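Local structure of N-terminal acetyltransferase B complex subunit MDM20 (Candida albicans, 5K04) at residues Ser115-Ser120 with Gln482-Gly487; Tyr135-Gly140 with Leu144-Tyr149; Leu282-Asp287 with Glu295-Asn300; Glu299-Lys304 with Ala313-Tyr318. The protein serves as the non-catalytic, helical-repeat subunit of the NatB complex, probably supporting the NAT3 subunit in N-terminal acetylation of proteins. All blocks are in the same frame, centred on the assembly; numbering follows the deposited sequence.

Contact 1: Ser115-Ser120 with Gln482-Gly487; sequences SWFDNS and QGFDNG
Phe-117 and Phe-484 carry the whole contact between Ser115-Ser120 and Gln482-Gly487. It is a T-shaped pair: the edge of the Phe-117 ring is presented to the face of Phe-484, with centroids 5.2 Å apart and planes at 77°. The touching atom is CZ of Phe-117, which stands 3.8 Å from CD2 of Phe-484 and lies over the face, displaced toward the rim. CG of Phe-117 is anti to the backbone nitrogen (chi1 172°), and the two rings together span the gap between backbones whose nearest CA atoms, those of Phe-117 and Phe-484, are 11.0 Å apart.

Packing continues beyond the pair: Phe-129 and Phe-133 meet Phe-117, and Trp-148 meets Phe-484 edge to face.

Two side-chain hydrogen bonds lie within the segments, near the helix ends: Ser-120 OG donates to Trp-116 O (2.6 Å), and ND2 of Asn-486 joins its N at Gln-482 O, the two coming from opposite faces of the carbonyl plane. Gly-487, with positive phi, closes a Schellman motif, and Ser-115 OG bonds to Glu-79.

Between these two segments the link is aromatic packing, so it probably depends on shape and ring orientation more than on directional polar bonds.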
# COMPACT_ATOMS: atom_id res chain seq x y z
N SER A 115 -22.86 5.52 -17.38
CA SER A 115 -21.68 6.03 -18.08
C SER A 115 -21.05 7.18 -17.30
O SER A 115 -19.84 7.20 -17.05
CB SER A 115 -22.09 6.48 -19.50
OG SER A 115 -21.11 7.29 -20.11
N TRP A 116 -21.88 8.16 -16.90
CA TRP A 116 -21.48 9.25 -16.02
C TRP A 116 -20.74 8.73 -14.79
O TRP A 116 -19.68 9.25 -14.41
CB TRP A 116 -22.73 10.01 -15.59
CG TRP A 116 -22.49 11.35 -15.01
CD1 TRP A 116 -21.29 11.97 -14.84
CD2 TRP A 116 -23.49 12.26 -14.53
NE1 TRP A 116 -21.47 13.21 -14.29
CE2 TRP A 116 -22.81 13.41 -14.08
CE3 TRP A 116 -24.88 12.21 -14.42
CZ2 TRP A 116 -23.48 14.50 -13.53
CZ3 TRP A 116 -25.55 13.29 -13.88
CH2 TRP A 116 -24.85 14.43 -13.45
N PHE A 117 -21.29 7.70 -14.15
CA PHE A 117 -20.72 7.19 -12.91
C PHE A 117 -19.42 6.44 -13.17
O PHE A 117 -18.41 6.67 -12.50
CB PHE A 117 -21.76 6.29 -12.22
CG PHE A 117 -21.23 5.54 -11.03
CD1 PHE A 117 -20.76 6.22 -9.92
CD2 PHE A 117 -21.24 4.16 -11.02
CE1 PHE A 117 -20.28 5.52 -8.82
CE2 PHE A 117 -20.77 3.45 -9.93
CZ PHE A 117 -20.29 4.14 -8.82
N ASP A 118 -19.43 5.54 -14.17
CA ASP A 118 -18.23 4.76 -14.50
C ASP A 118 -17.08 5.67 -14.89
O ASP A 118 -15.92 5.39 -14.54
CB ASP A 118 -18.54 3.78 -15.62
CG ASP A 118 -19.45 2.66 -15.17
OD1 ASP A 118 -19.79 2.62 -13.97
OD2 ASP A 118 -19.82 1.81 -16.00
N ASN A 119 -17.36 6.75 -15.60
CA ASN A 119 -16.32 7.69 -15.98
C ASN A 119 -15.92 8.59 -14.82
O ASN A 119 -14.81 9.11 -14.82
CB ASN A 119 -16.79 8.53 -17.18
CG ASN A 119 -16.91 7.70 -18.47
OD1 ASN A 119 -17.93 7.71 -19.15
ND2 ASN A 119 -15.85 6.98 -18.80
N SER A 120 -16.80 8.76 -13.83
CA SER A 120 -16.56 9.67 -12.72
C SER A 120 -15.75 9.04 -11.60
O SER A 120 -15.26 9.78 -10.74
CB SER A 120 -17.88 10.19 -12.14
OG SER A 120 -18.53 11.09 -13.02
N GLN A 482 -18.63 -3.53 -9.34
CA GLN A 482 -19.27 -4.76 -8.88
C GLN A 482 -19.75 -4.64 -7.45
O GLN A 482 -20.80 -5.17 -7.09
CB GLN A 482 -18.29 -5.93 -9.01
CG GLN A 482 -17.93 -6.31 -10.43
CD GLN A 482 -16.81 -7.34 -10.48
OE1 GLN A 482 -16.30 -7.78 -9.44
NE2 GLN A 482 -16.41 -7.73 -11.69
N GLY A 483 -18.97 -3.97 -6.60
CA GLY A 483 -19.40 -3.77 -5.23
C GLY A 483 -20.69 -2.97 -5.14
O GLY A 483 -21.53 -3.24 -4.29
N PHE A 484 -20.85 -1.96 -6.01
CA PHE A 484 -22.13 -1.26 -6.08
C PHE A 484 -23.22 -2.15 -6.68
O PHE A 484 -24.34 -2.19 -6.16
CB PHE A 484 -21.98 0.02 -6.90
CG PHE A 484 -21.58 1.24 -6.09
CD1 PHE A 484 -22.54 2.00 -5.44
CD2 PHE A 484 -20.25 1.63 -6.02
CE1 PHE A 484 -22.18 3.12 -4.71
CE2 PHE A 484 -19.87 2.75 -5.29
CZ PHE A 484 -20.84 3.49 -4.63
N ASP A 485 -22.92 -2.86 -7.78
CA ASP A 485 -23.93 -3.69 -8.45
C ASP A 485 -24.45 -4.77 -7.52
O ASP A 485 -25.65 -5.06 -7.50
CB ASP A 485 -23.35 -4.34 -9.71
CG ASP A 485 -23.32 -3.40 -10.90
OD1 ASP A 485 -23.75 -2.24 -10.76
OD2 ASP A 485 -22.84 -3.85 -11.96
N ASN A 486 -23.56 -5.42 -6.81
CA ASN A 486 -23.98 -6.20 -5.67
C ASN A 486 -24.46 -5.85 -4.28
O ASN A 486 -24.59 -6.72 -3.42
CB ASN A 486 -22.99 -7.34 -5.44
CG ASN A 486 -22.79 -8.19 -6.72
OD1 ASN A 486 -23.52 -9.14 -6.98
ND2 ASN A 486 -21.82 -7.79 -7.55
N GLY A 487 -24.64 -4.61 -3.98
CA GLY A 487 -24.88 -4.46 -2.56
C GLY A 487 -23.95 -4.51 -1.38
O GLY A 487 -24.41 -4.72 -0.25

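Contact 2: Tyr135-Gly140 with Leu144-Tyr149; sequences YLNKNG and LHTLWY
Leu-136 reaches from Tyr135-Gly140 across to His-145 and Trp-148 of Leu144-Tyr149. Its CB is directed at the second helix, and with CG anti to the backbone nitrogen (chi1 -172°) the branch point comes over the imidazole, CG lying 3.6 Å from ND1 of His-145, a nitrogen buried here with no partner in the model. From there the methyls diverge. CD1 stays beside His-145, 4.0 Å from its CE1. CD2 sits almost exactly over the centre of the imidazole, 3.8 Å from the centroid and 5° off the ring normal, a CH-pi contact; the same methyl also packs 3.6 Å from CZ3 of Trp-148.

The segments belong to helices 126-138 and 143-157, consecutive in the chain, so the contact closes a helical hairpin consistent with those of TPR-like superhelices. Trp-148 NE1 is hydrogen-bonded to Phe-484 O, outside the hairpin.

A hydrogen bond lies beside this apolar packing. Thr-146 OG1 donates to OD1 of Asn-137 (2.7 Å), though Ser-142 O is a second acceptor competing for the single hydroxyl proton. The other branch of that amide, ND2, approaches CD2 of Tyr-149 at 3.8 Å, the amide and ring planes lying 39° apart.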
# COMPACT_ATOMS: atom_id res chain seq x y z
N TYR A 135 -30.39 11.56 -9.73
CA TYR A 135 -31.09 11.39 -11.00
C TYR A 135 -31.50 9.93 -11.22
O TYR A 135 -32.61 9.64 -11.66
CB TYR A 135 -30.22 11.86 -12.17
CG TYR A 135 -30.14 13.36 -12.33
CD1 TYR A 135 -31.21 14.07 -12.85
CD2 TYR A 135 -28.99 14.06 -11.99
CE1 TYR A 135 -31.16 15.44 -13.03
CE2 TYR A 135 -28.92 15.45 -12.16
CZ TYR A 135 -30.02 16.13 -12.68
OH TYR A 135 -29.99 17.49 -12.86
N LEU A 136 -30.60 9.01 -10.89
CA LEU A 136 -30.84 7.60 -11.15
C LEU A 136 -31.94 7.05 -10.26
O LEU A 136 -32.63 6.09 -10.63
CB LEU A 136 -29.53 6.84 -10.95
CG LEU A 136 -29.53 5.38 -11.36
CD1 LEU A 136 -29.86 5.25 -12.84
CD2 LEU A 136 -28.18 4.76 -11.04
N ASN A 137 -32.13 7.63 -9.09
CA ASN A 137 -33.16 7.18 -8.17
C ASN A 137 -34.50 7.85 -8.43
O ASN A 137 -35.54 7.32 -8.01
CB ASN A 137 -32.71 7.46 -6.74
CG ASN A 137 -33.70 6.97 -5.73
OD1 ASN A 137 -33.92 5.76 -5.58
ND2 ASN A 137 -34.30 7.92 -5.00
N LYS A 138 -34.50 9.00 -9.10
CA LYS A 138 -35.76 9.65 -9.44
C LYS A 138 -36.45 8.90 -10.56
O LYS A 138 -37.58 8.43 -10.42
CB LYS A 138 -35.48 11.11 -9.80
CG LYS A 138 -36.71 11.98 -9.99
CD LYS A 138 -36.42 13.42 -9.60
CE LYS A 138 -35.91 13.54 -8.17
NZ LYS A 138 -36.81 12.86 -7.18
N ASN A 139 -35.75 8.74 -11.68
CA ASN A 139 -36.16 7.85 -12.78
C ASN A 139 -35.61 6.44 -12.56
O ASN A 139 -34.96 5.85 -13.42
CB ASN A 139 -35.70 8.43 -14.12
CG ASN A 139 -36.30 9.81 -14.42
OD1 ASN A 139 -37.38 10.16 -13.93
ND2 ASN A 139 -35.59 10.59 -15.23
N GLY A 140 -35.88 5.90 -11.37
CA GLY A 140 -35.42 4.59 -10.98
C GLY A 140 -36.42 3.85 -10.13
O GLY A 140 -36.85 4.33 -9.07
N LEU A 144 -31.98 -1.10 -5.20
CA LEU A 144 -30.52 -0.95 -5.26
C LEU A 144 -30.12 0.51 -5.43
O LEU A 144 -29.23 1.00 -4.73
CB LEU A 144 -29.97 -1.80 -6.41
CG LEU A 144 -28.43 -1.75 -6.54
CD1 LEU A 144 -27.77 -2.21 -5.26
CD2 LEU A 144 -27.93 -2.58 -7.70
N HIS A 145 -30.78 1.21 -6.37
CA HIS A 145 -30.44 2.61 -6.64
C HIS A 145 -30.76 3.51 -5.46
O HIS A 145 -30.05 4.49 -5.22
CB HIS A 145 -31.18 3.09 -7.89
CG HIS A 145 -30.72 2.40 -9.14
ND1 HIS A 145 -31.41 2.47 -10.33
CD2 HIS A 145 -29.65 1.61 -9.37
CE1 HIS A 145 -30.78 1.74 -11.24
NE2 HIS A 145 -29.71 1.21 -10.68
N THR A 146 -31.83 3.21 -4.72
CA THR A 146 -32.11 3.97 -3.51
C THR A 146 -30.99 3.78 -2.48
O THR A 146 -30.58 4.73 -1.81
CB THR A 146 -33.47 3.55 -2.94
OG1 THR A 146 -34.47 3.73 -3.95
CG2 THR A 146 -33.82 4.39 -1.73
N LEU A 147 -30.48 2.56 -2.39
CA LEU A 147 -29.37 2.27 -1.48
C LEU A 147 -28.12 3.04 -1.89
O LEU A 147 -27.43 3.62 -1.05
CB LEU A 147 -29.10 0.76 -1.46
CG LEU A 147 -30.19 -0.06 -0.77
CD1 LEU A 147 -30.22 -1.51 -1.23
CD2 LEU A 147 -29.94 0.01 0.73
N TRP A 148 -27.80 3.02 -3.20
CA TRP A 148 -26.70 3.82 -3.74
C TRP A 148 -26.79 5.26 -3.28
O TRP A 148 -25.85 5.82 -2.69
CB TRP A 148 -26.74 3.77 -5.27
CG TRP A 148 -26.32 2.45 -5.87
CD1 TRP A 148 -26.05 1.29 -5.19
CD2 TRP A 148 -26.10 2.16 -7.26
NE1 TRP A 148 -25.68 0.30 -6.08
CE2 TRP A 148 -25.69 0.80 -7.35
CE3 TRP A 148 -26.20 2.91 -8.44
CZ2 TRP A 148 -25.41 0.19 -8.57
CZ3 TRP A 148 -25.92 2.30 -9.66
CH2 TRP A 148 -25.53 0.95 -9.71
N TYR A 149 -27.94 5.88 -3.55
CA TYR A 149 -28.17 7.28 -3.23
C TYR A 149 -27.97 7.53 -1.74
O TYR A 149 -27.27 8.46 -1.35
CB TYR A 149 -29.58 7.64 -3.69
CG TYR A 149 -29.93 9.09 -3.67
CD1 TYR A 149 -28.95 10.07 -3.84
CD2 TYR A 149 -31.25 9.50 -3.48
CE1 TYR A 149 -29.27 11.42 -3.83
CE2 TYR A 149 -31.59 10.86 -3.47
CZ TYR A 149 -30.59 11.82 -3.65
OH TYR A 149 -30.90 13.16 -3.64

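Contact 3: Leu282-Asp287 with Glu295-Asn300; sequences LKIELD and ETSVEN
Ile-284 and Asp-287 meet Ser-297 and Val-298 in a buried packing of two antiparallel helices, a helical hairpin within the TPR-like part of the subunit. Helices 277-289 and 295-305 follow one another in the chain, and the short axes of their facing segments run at 172° with a closest approach of 8.7 Å. Such proximity is consistent with a small residue, Ser-297, at the centre: it faces Ile-284, their CA atoms only 5.5 Å apart, and its CB comes within 4.1 Å of CB of Lys-283.

Ile-284 supplies the apolar side. Its CG1, turned opposite the carbonyl carbon (chi1 -49°), runs toward the partner helix and rests 3.8 Å from the carbonyl oxygen of Ser-297. The chain then extends to CD1, which reaches CG2 of Val-298 at 4.1 Å. Lys-283 leads its long chain away from the interface, where NZ forms a salt bridge with Asp-269. Leu-282 and Leu-286 pack on helix 248-260, against Ile-255.

The polar side is made by Asp-287, whose carboxylate, buried in the fold, is directed at the hydroxyl of Ser-297. The modelled OG to OD2 separation is too short to be taken literally, so this bond is doubtful in detail. Ile-294 O is a second acceptor for the same hydroxyl, and the two must compete for its one proton. A water joins the same acidic group to the start of the second helix: it donates to Asp-287 OD2 at 2.6 Å and is bonded to Thr-296 OG1 at 2.5 Å.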
# COMPACT_ATOMS: atom_id res chain seq x y z
N LEU A 282 -6.96 -11.90 30.18
CA LEU A 282 -8.13 -11.23 30.74
C LEU A 282 -8.03 -11.12 32.26
O LEU A 282 -8.46 -10.12 32.84
CB LEU A 282 -9.40 -11.98 30.37
CG LEU A 282 -10.70 -11.26 30.72
CD1 LEU A 282 -10.84 -10.01 29.85
CD2 LEU A 282 -11.89 -12.19 30.54
N LYS A 283 -7.45 -12.15 32.90
CA LYS A 283 -7.28 -12.14 34.35
C LYS A 283 -6.44 -10.95 34.80
O LYS A 283 -6.69 -10.38 35.87
CB LYS A 283 -6.66 -13.45 34.81
CG LYS A 283 -7.66 -14.59 34.84
CD LYS A 283 -7.05 -15.87 35.39
CE LYS A 283 -8.09 -16.99 35.48
NZ LYS A 283 -9.11 -16.79 36.56
N ILE A 284 -5.46 -10.56 33.98
CA ILE A 284 -4.73 -9.32 34.21
C ILE A 284 -5.66 -8.13 34.05
O ILE A 284 -5.67 -7.21 34.88
CB ILE A 284 -3.54 -9.21 33.25
CG1 ILE A 284 -2.72 -10.50 33.26
CG2 ILE A 284 -2.68 -8.02 33.64
CD1 ILE A 284 -1.57 -10.51 32.28
N GLU A 285 -6.44 -8.12 32.97
CA GLU A 285 -7.39 -7.04 32.74
C GLU A 285 -8.44 -6.98 33.84
O GLU A 285 -8.96 -5.90 34.15
CB GLU A 285 -8.04 -7.22 31.37
CG GLU A 285 -8.35 -5.92 30.64
CD GLU A 285 -7.17 -5.34 29.88
OE1 GLU A 285 -6.40 -6.13 29.28
OE2 GLU A 285 -7.02 -4.10 29.89
N LEU A 286 -8.75 -8.12 34.46
CA LEU A 286 -9.77 -8.14 35.50
C LEU A 286 -9.21 -7.64 36.82
O LEU A 286 -9.92 -6.98 37.58
CB LEU A 286 -10.35 -9.55 35.64
CG LEU A 286 -11.48 -9.74 36.67
CD1 LEU A 286 -12.74 -9.01 36.24
CD2 LEU A 286 -11.76 -11.22 36.94
N ASP A 287 -7.93 -7.93 37.10
CA ASP A 287 -7.26 -7.34 38.26
C ASP A 287 -7.24 -5.82 38.17
O ASP A 287 -7.56 -5.12 39.14
CB ASP A 287 -5.84 -7.88 38.39
CG ASP A 287 -5.80 -9.35 38.73
OD1 ASP A 287 -6.89 -9.91 38.98
OD2 ASP A 287 -4.70 -9.93 38.73
N GLU A 295 0.28 -8.96 39.98
CA GLU A 295 1.47 -9.82 39.97
C GLU A 295 1.16 -11.27 39.63
O GLU A 295 1.77 -11.86 38.73
CB GLU A 295 2.17 -9.75 41.33
CG GLU A 295 3.39 -8.88 41.35
CD GLU A 295 4.26 -9.17 42.53
OE1 GLU A 295 3.87 -8.79 43.66
OE2 GLU A 295 5.32 -9.81 42.34
N THR A 296 0.25 -11.90 40.39
CA THR A 296 0.05 -13.34 40.25
C THR A 296 -0.49 -13.70 38.87
O THR A 296 -0.12 -14.73 38.31
CB THR A 296 -0.90 -13.85 41.34
OG1 THR A 296 -2.25 -13.58 40.97
CG2 THR A 296 -0.62 -13.13 42.64
N SER A 297 -1.36 -12.85 38.31
CA SER A 297 -1.90 -13.16 36.99
C SER A 297 -0.88 -12.89 35.88
O SER A 297 -0.95 -13.52 34.82
CB SER A 297 -3.20 -12.40 36.75
OG SER A 297 -3.25 -11.19 37.46
N VAL A 298 0.08 -11.99 36.11
CA VAL A 298 1.19 -11.86 35.17
C VAL A 298 2.06 -13.10 35.21
O VAL A 298 2.46 -13.64 34.17
CB VAL A 298 2.01 -10.59 35.46
CG1 VAL A 298 3.41 -10.70 34.84
CG2 VAL A 298 1.32 -9.38 34.92
N GLU A 299 2.39 -13.57 36.42
CA GLU A 299 3.20 -14.78 36.56
C GLU A 299 2.50 -15.99 35.95
O GLU A 299 3.15 -16.83 35.33
CB GLU A 299 3.52 -15.01 38.04
CG GLU A 299 4.54 -14.02 38.63
CD GLU A 299 4.58 -14.02 40.16
OE1 GLU A 299 3.86 -14.84 40.78
OE2 GLU A 299 5.32 -13.20 40.74
N ASN A 300 1.17 -16.09 36.10
CA ASN A 300 0.45 -17.24 35.57
C ASN A 300 0.41 -17.21 34.05
O ASN A 300 0.52 -18.26 33.40
CB ASN A 300 -0.97 -17.29 36.17
CG ASN A 300 -1.91 -18.27 35.43
OD1 ASN A 300 -1.89 -19.47 35.69
ND2 ASN A 300 -2.76 -17.73 34.52
O HOH W 1 -3.34 -11.41 40.39

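Contact 4: Glu299-Lys304 with Ala313-Tyr318; sequences ENYYQK and ADLSQY
Tyr-301, the first residue of Glu299-Lys304 to reach Ala313-Tyr318, lays its ring alongside Leu-315 and carries its hydroxyl on to Asp-314. CG stands anti to the backbone nitrogen (chi1 175°), which extends the ring from helix 295-305 toward helix 311-315. Tyr-301 and Leu-315 run alongside one another, pointing opposite ways: CD2 of the ring is 3.6 Å from CG of Leu-315 and equally near its CD2 methyl, while CE2 is 4.0 Å from CB of Asp-314.

At the phenol end, OH of Tyr-301 is modelled as donating to OD2 of Asp-314. Their separation is improbably short and its exact value is doubtful; the two side chains cross at about a right angle, with the ring and carboxylate planes 59° apart. The same OD2 forms a salt bridge with NE of Arg-277, and Phe-305 stacks on the tyrosine ring.

Tyr-302, next along the helix, takes part through its base: CB lies 4.2 Å from CD1 of Leu-315. Its ring leads away from the second segment, and its hydroxyl bonds to Asn-343.

From Leu-315 to Tyr-318 the chain makes a type I beta turn, closed by Tyr-318 N to Leu-315 O (2.8 Å). On this side NAT3 packs close by: Tyr-84 of the NAT3 chain touches Ala-313 and Asp-314, and Gln-317 bonds to Thr-49 of that chain.

The side chain of Asp-314 lies about 12 Å from the bound coenzyme A, and its salt bridge to Arg-277 would probably help keep this buried carboxylate ionised.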
# COMPACT_ATOMS: atom_id res chain seq x y z
N GLU A 299 2.39 -13.57 36.42
CA GLU A 299 3.20 -14.78 36.56
C GLU A 299 2.50 -15.99 35.95
O GLU A 299 3.15 -16.83 35.33
CB GLU A 299 3.52 -15.01 38.04
CG GLU A 299 4.54 -14.02 38.63
CD GLU A 299 4.58 -14.02 40.16
OE1 GLU A 299 3.86 -14.84 40.78
OE2 GLU A 299 5.32 -13.20 40.74
N ASN A 300 1.17 -16.09 36.10
CA ASN A 300 0.45 -17.24 35.57
C ASN A 300 0.41 -17.21 34.05
O ASN A 300 0.52 -18.26 33.40
CB ASN A 300 -0.97 -17.29 36.17
CG ASN A 300 -1.91 -18.27 35.43
OD1 ASN A 300 -1.89 -19.47 35.69
ND2 ASN A 300 -2.76 -17.73 34.52
N TYR A 301 0.28 -16.03 33.45
CA TYR A 301 0.35 -15.95 31.99
C TYR A 301 1.73 -16.36 31.50
O TYR A 301 1.86 -17.13 30.54
CB TYR A 301 0.01 -14.54 31.49
CG TYR A 301 0.20 -14.45 29.99
CD1 TYR A 301 -0.82 -14.82 29.11
CD2 TYR A 301 1.42 -14.05 29.45
CE1 TYR A 301 -0.62 -14.76 27.73
CE2 TYR A 301 1.62 -13.99 28.08
CZ TYR A 301 0.60 -14.35 27.22
OH TYR A 301 0.81 -14.29 25.87
N TYR A 302 2.78 -15.88 32.17
CA TYR A 302 4.15 -16.16 31.76
C TYR A 302 4.46 -17.66 31.86
O TYR A 302 5.16 -18.21 31.00
CB TYR A 302 5.13 -15.35 32.62
CG TYR A 302 6.59 -15.71 32.39
CD1 TYR A 302 7.34 -15.08 31.41
CD2 TYR A 302 7.22 -16.70 33.14
CE1 TYR A 302 8.67 -15.41 31.18
CE2 TYR A 302 8.56 -17.03 32.91
CZ TYR A 302 9.27 -16.39 31.93
OH TYR A 302 10.59 -16.70 31.70
N GLN A 303 3.97 -18.32 32.91
CA GLN A 303 4.26 -19.74 33.08
C GLN A 303 3.61 -20.57 31.99
O GLN A 303 4.15 -21.61 31.58
CB GLN A 303 3.78 -20.23 34.45
CG GLN A 303 4.55 -19.64 35.64
CD GLN A 303 6.05 -19.94 35.60
OE1 GLN A 303 6.47 -20.98 35.11
NE2 GLN A 303 6.85 -19.01 36.12
N LYS A 304 2.46 -20.13 31.50
CA LYS A 304 1.76 -20.85 30.45
C LYS A 304 2.29 -20.51 29.07
O LYS A 304 2.22 -21.35 28.17
CB LYS A 304 0.26 -20.55 30.54
CG LYS A 304 -0.37 -21.06 31.82
CD LYS A 304 -1.86 -20.77 31.87
CE LYS A 304 -2.52 -21.62 32.95
NZ LYS A 304 -2.26 -23.07 32.72
N ALA A 313 5.13 -9.54 23.79
CA ALA A 313 4.23 -8.53 23.24
C ALA A 313 2.92 -8.47 24.02
O ALA A 313 2.33 -7.40 24.19
CB ALA A 313 3.98 -8.78 21.75
N ASP A 314 2.46 -9.62 24.51
CA ASP A 314 1.24 -9.65 25.30
C ASP A 314 1.42 -8.97 26.67
O ASP A 314 0.54 -8.23 27.12
CB ASP A 314 0.80 -11.11 25.46
CG ASP A 314 0.29 -11.74 24.13
OD1 ASP A 314 0.19 -11.04 23.10
OD2 ASP A 314 -0.01 -12.96 24.14
N LEU A 315 2.55 -9.21 27.35
CA LEU A 315 2.72 -8.68 28.70
C LEU A 315 3.25 -7.24 28.74
O LEU A 315 2.82 -6.44 29.58
CB LEU A 315 3.66 -9.57 29.52
CG LEU A 315 3.02 -10.90 29.92
CD1 LEU A 315 4.02 -11.76 30.69
CD2 LEU A 315 1.74 -10.68 30.75
N SER A 316 4.17 -6.90 27.83
CA SER A 316 4.83 -5.60 27.86
C SER A 316 3.86 -4.45 27.66
O SER A 316 4.23 -3.30 27.90
CB SER A 316 5.93 -5.55 26.80
OG SER A 316 5.39 -5.76 25.50
N GLN A 317 2.63 -4.73 27.22
CA GLN A 317 1.62 -3.68 27.13
C GLN A 317 1.08 -3.28 28.49
O GLN A 317 0.43 -2.23 28.61
CB GLN A 317 0.48 -4.13 26.23
CG GLN A 317 -0.46 -5.11 26.88
CD GLN A 317 -1.52 -5.59 25.92
OE1 GLN A 317 -2.66 -5.09 25.93
NE2 GLN A 317 -1.16 -6.54 25.08
N TYR A 318 1.30 -4.09 29.52
CA TYR A 318 0.93 -3.75 30.88
C TYR A 318 2.15 -3.18 31.60
O TYR A 318 3.27 -3.22 31.11
CB TYR A 318 0.39 -4.97 31.63
CG TYR A 318 -0.77 -5.65 30.93
CD1 TYR A 318 -2.02 -5.03 30.85
CD2 TYR A 318 -0.62 -6.90 30.34
CE1 TYR A 318 -3.08 -5.64 30.22
CE2 TYR A 318 -1.68 -7.51 29.69
CZ TYR A 318 -2.91 -6.88 29.64
OH TYR A 318 -3.97 -7.47 29.00

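Overall arrangement
The contacts form two touching pairs on distant parts of the chain, contact 1 being about 51 Å from contact 3 between centres. Contacts 1, 3 and 4 are buried, whereas contact 2 is partly buried. Contact 1 closes a loop of 361 residues, within which the other three are nested; it meets contact 2 where Leu-144 and Trp-148 of helix 143-157 pack on the end of helix 456-485. Contacts 3 and 4 share helix 295-305 and residues Glu-299 and Asn-300, and are also joined by Glu-285 to Tyr-318. Chemistry follows place: the long-range contact is purely aromatic, while the three between near neighbours in sequence combine apolar packing with a hydroxyl bonded to an amide or carboxylate.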